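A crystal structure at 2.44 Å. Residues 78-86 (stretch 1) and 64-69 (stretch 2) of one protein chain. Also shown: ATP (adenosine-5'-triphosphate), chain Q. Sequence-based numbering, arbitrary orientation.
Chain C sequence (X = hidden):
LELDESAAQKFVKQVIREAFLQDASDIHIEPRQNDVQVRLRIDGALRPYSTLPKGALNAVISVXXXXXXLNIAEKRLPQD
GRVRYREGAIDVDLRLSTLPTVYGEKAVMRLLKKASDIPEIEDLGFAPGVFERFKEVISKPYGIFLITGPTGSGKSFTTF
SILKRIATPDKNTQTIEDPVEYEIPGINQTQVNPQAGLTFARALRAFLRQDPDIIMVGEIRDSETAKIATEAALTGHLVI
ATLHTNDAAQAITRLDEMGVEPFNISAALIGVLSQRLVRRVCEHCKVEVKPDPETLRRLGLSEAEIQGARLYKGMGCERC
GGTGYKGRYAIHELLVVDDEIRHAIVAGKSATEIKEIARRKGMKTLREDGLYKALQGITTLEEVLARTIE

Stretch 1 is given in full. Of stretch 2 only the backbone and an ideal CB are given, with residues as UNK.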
# COMPACT_ATOMS: atom_id res chain seq x y z
N PRO C 78 0.22 -16.48 26.28
CA PRO C 78 -0.90 -16.23 27.20
C PRO C 78 -2.21 -16.02 26.47
O PRO C 78 -2.25 -15.40 25.41
CB PRO C 78 -0.47 -14.94 27.93
CG PRO C 78 0.36 -14.22 26.92
CD PRO C 78 1.04 -15.28 26.06
N GLN C 79 -3.30 -16.53 27.04
CA GLN C 79 -4.62 -16.43 26.44
C GLN C 79 -5.61 -15.86 27.45
O GLN C 79 -5.33 -15.77 28.64
CB GLN C 79 -5.08 -17.80 25.92
CG GLN C 79 -3.92 -18.66 25.44
CD GLN C 79 -4.27 -20.14 25.29
OE1 GLN C 79 -5.30 -20.49 24.73
NE2 GLN C 79 -3.39 -21.01 25.80
N ASP C 80 -6.79 -15.46 26.95
CA ASP C 80 -7.86 -14.88 27.76
C ASP C 80 -9.21 -15.39 27.31
O ASP C 80 -9.43 -15.68 26.13
CB ASP C 80 -7.96 -13.37 27.68
CG ASP C 80 -6.65 -12.74 27.66
OD1 ASP C 80 -5.97 -12.94 28.68
OD2 ASP C 80 -6.30 -12.04 26.68
N GLY C 81 -10.14 -15.38 28.24
CA GLY C 81 -11.50 -15.76 27.95
C GLY C 81 -12.36 -15.50 29.16
O GLY C 81 -11.88 -15.43 30.30
N ARG C 82 -13.65 -15.35 28.90
CA ARG C 82 -14.61 -15.21 29.96
C ARG C 82 -15.21 -16.57 30.27
O ARG C 82 -15.42 -17.39 29.36
CB ARG C 82 -15.71 -14.22 29.60
CG ARG C 82 -16.25 -13.53 30.81
CD ARG C 82 -17.48 -12.77 30.47
NE ARG C 82 -17.18 -11.43 30.02
CZ ARG C 82 -17.92 -10.37 30.33
NH1 ARG C 82 -18.98 -10.51 31.11
NH2 ARG C 82 -17.59 -9.16 29.87
N VAL C 83 -15.46 -16.82 31.55
CA VAL C 83 -16.05 -18.05 32.04
C VAL C 83 -17.39 -17.70 32.66
O VAL C 83 -17.44 -16.98 33.66
CB VAL C 83 -15.15 -18.74 33.07
CG1 VAL C 83 -15.83 -19.96 33.63
CG2 VAL C 83 -13.78 -19.11 32.47
N ARG C 84 -18.47 -18.20 32.08
CA ARG C 84 -19.80 -17.96 32.64
C ARG C 84 -20.18 -19.17 33.48
O ARG C 84 -20.77 -20.13 32.99
CB ARG C 84 -20.79 -17.65 31.54
CG ARG C 84 -20.17 -16.73 30.53
CD ARG C 84 -21.13 -16.28 29.46
NE ARG C 84 -20.78 -14.95 28.98
CZ ARG C 84 -19.78 -14.70 28.14
NH1 ARG C 84 -19.02 -15.70 27.72
NH2 ARG C 84 -19.53 -13.46 27.73
N TYR C 85 -19.83 -19.10 34.77
CA TYR C 85 -19.99 -20.20 35.72
C TYR C 85 -21.41 -20.22 36.28
O TYR C 85 -21.84 -19.27 36.95
CB TYR C 85 -18.97 -20.04 36.84
CG TYR C 85 -18.82 -21.23 37.74
CD1 TYR C 85 -18.00 -22.28 37.38
CD2 TYR C 85 -19.48 -21.28 38.96
CE1 TYR C 85 -17.85 -23.36 38.21
CE2 TYR C 85 -19.33 -22.36 39.78
CZ TYR C 85 -18.52 -23.40 39.40
OH TYR C 85 -18.37 -24.48 40.23
N ARG C 86 -22.12 -21.31 36.03
CA ARG C 86 -23.50 -21.48 36.49
C ARG C 86 -23.61 -22.88 37.09
O ARG C 86 -23.67 -23.87 36.34
CB ARG C 86 -24.48 -21.26 35.34
CG ARG C 86 -24.79 -19.78 35.05
CD ARG C 86 -23.99 -19.25 33.87
NE ARG C 86 -23.97 -17.78 33.77
CZ ARG C 86 -23.07 -16.99 34.34
NH1 ARG C 86 -22.10 -17.51 35.08
NH2 ARG C 86 -23.12 -15.68 34.18
N UNK C 64 -9.90 -25.44 33.44
CA UNK C 64 -10.05 -24.00 33.43
C UNK C 64 -10.00 -23.45 32.00
O UNK C 64 -10.76 -22.54 31.64
CB UNK C 64 -8.96 -23.35 34.29
N UNK C 65 -9.13 -24.02 31.16
CA UNK C 65 -9.03 -23.58 29.77
C UNK C 65 -10.30 -23.91 29.00
O UNK C 65 -10.82 -23.06 28.27
CB UNK C 65 -7.82 -24.23 29.09
N UNK C 66 -10.80 -25.14 29.15
CA UNK C 66 -12.03 -25.51 28.45
C UNK C 66 -13.19 -24.64 28.90
O UNK C 66 -14.03 -24.24 28.09
CB UNK C 66 -12.36 -26.99 28.68
N UNK C 67 -13.24 -24.32 30.20
CA UNK C 67 -14.29 -23.44 30.71
C UNK C 67 -14.25 -22.08 30.04
O UNK C 67 -15.31 -21.46 29.84
CB UNK C 67 -14.16 -23.28 32.23
N UNK C 68 -13.07 -21.59 29.69
CA UNK C 68 -12.97 -20.29 29.06
C UNK C 68 -12.86 -20.34 27.57
O UNK C 68 -12.66 -19.28 26.95
CB UNK C 68 -11.77 -19.53 29.62
N UNK C 69 -12.96 -21.52 26.96
CA UNK C 69 -12.77 -21.66 25.52
C UNK C 69 -11.37 -21.31 25.03
O UNK C 69 -11.22 -20.65 24.00
CB UNK C 69 -13.79 -20.78 24.79
PG ATP Q . -16.49 -8.66 26.14
O1G ATP Q . -15.16 -8.10 25.63
O2G ATP Q . -17.53 -8.87 25.06
O3G ATP Q . -16.36 -9.87 27.04
PB ATP Q . -17.85 -6.23 26.84
O1B ATP Q . -16.88 -5.29 26.18
O2B ATP Q . -19.16 -6.59 26.18
O3B ATP Q . -17.08 -7.60 27.21
PA ATP Q . -19.54 -6.10 29.09
O1A ATP Q . -20.83 -5.41 28.75
O2A ATP Q . -19.51 -7.61 29.09
O3A ATP Q . -18.26 -5.60 28.26
O5' ATP Q . -19.21 -5.56 30.56
C5' ATP Q . -18.08 -6.01 31.30
C4' ATP Q . -18.35 -5.68 32.76
O4' ATP Q . -18.41 -4.26 32.96
C3' ATP Q . -19.69 -6.25 33.17
O3' ATP Q . -19.45 -6.80 34.48
C2' ATP Q . -20.62 -5.05 33.15
O2' ATP Q . -21.76 -5.15 34.01
C1' ATP Q . -19.68 -3.88 33.48
N9 ATP Q . -20.08 -2.61 32.84
C8 ATP Q . -20.34 -2.46 31.52
N7 ATP Q . -20.67 -1.17 31.24
C5 ATP Q . -20.62 -0.47 32.38
C6 ATP Q . -20.86 0.94 32.77
N6 ATP Q . -21.23 1.87 31.86
N1 ATP Q . -20.70 1.26 34.07
C2 ATP Q . -20.33 0.34 34.98
N3 ATP Q . -20.09 -0.96 34.70
C4 ATP Q . -20.22 -1.42 33.44

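Position 64 lies in the last turn of a helix, with phi/psi of -68/-38. Its CA-to-CB bond points sideways to the strand 79-86, and no atom of that strand comes within 5.5 Å of the ideal CB. Stretch 1 therefore asks little here beyond a residue content in a helix. The deposited residue is Val64, whose CG1 comes no nearer than 5.9 Å to Val83 CG2.

Position 65 also points sideways, and its ideal CB has nothing of stretch 1 within 5.5 Å. Out along the strand, however, lies the amide of Gln79, which a short side chain could not reach; a long polar one, such as lysine, arginine, glutamine or glutamate, could. It is Lys65, extended from chi2 to chi4, and its end comes nearer than its CB. Lys65 NZ stops 3.2 Å from Gln79 NE2, but as modelled both are donors, so this is proximity without a hydrogen bond; each nitrogen finds a partner just outside the stretches.

Position 66 is out of reach of the strand, and helical angles are its only visible demand, so many residues would suit. Ile66 fills it without touching stretch 1.

At position 67 the bond points sideways, yet the ideal CB sits 4.0 Å from Val83 CG1, and beyond it lies the Tyr85 ring. This apolar surface suits leucine, isoleucine or methionine, with a long flexible chain best able to reach both partners. Met67 does so with rotamers m, t and p: Met67 CE packs 3.4 Å from Val83 CG1 and 3.5 Å from Tyr85 CD1, meeting the ring at its edge, near its plane.

Position 68 makes the closest backbone approach, its CA 4.8 Å from the CA of Val83. An ideal CB would lie 3.5 Å from Val83 CG2 and 4.2 Å from Arg82 O, which is snug without being a clear clash, so glycine or alanine would suit best. At Gly68 the helix end and the strand lie close: Gly68 CA is 3.7 Å from Val83 CG2 and 3.8 Å from Arg82 O. The strand makes its own concession, for an ideal CB on Gly81 would fall 2.4 Å from Gly68 O, a clash.

Position 69 turns to phi/psi of 63/41, and its ideal CB meets nothing of stretch 1. The backbone decides: positive phi favours glycine, with asparagine a possible alternative. Gly69 is the first residue to leave helical angles, in a Schellman motif; Gly69 N donates to Ile66 O at 3.1 Å.

Stretch 2 64-69: VKIMGG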
# COMPACT_ATOMS: atom_id res chain seq x y z
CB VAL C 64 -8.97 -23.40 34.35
CG1 VAL C 64 -8.86 -21.95 34.15
CG2 VAL C 64 -9.31 -23.72 35.78
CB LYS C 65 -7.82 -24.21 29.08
CG LYS C 65 -6.59 -23.35 29.09
CD LYS C 65 -5.51 -23.97 28.26
CE LYS C 65 -4.17 -23.34 28.56
NZ LYS C 65 -3.19 -23.70 27.50
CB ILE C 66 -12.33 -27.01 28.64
CG1 ILE C 66 -11.47 -27.85 27.72
CG2 ILE C 66 -13.79 -27.30 28.31
CD1 ILE C 66 -11.30 -29.24 28.22
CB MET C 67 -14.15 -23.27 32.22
CG MET C 67 -14.85 -24.34 33.05
SD MET C 67 -14.33 -24.31 34.78
CE MET C 67 -15.24 -22.89 35.34
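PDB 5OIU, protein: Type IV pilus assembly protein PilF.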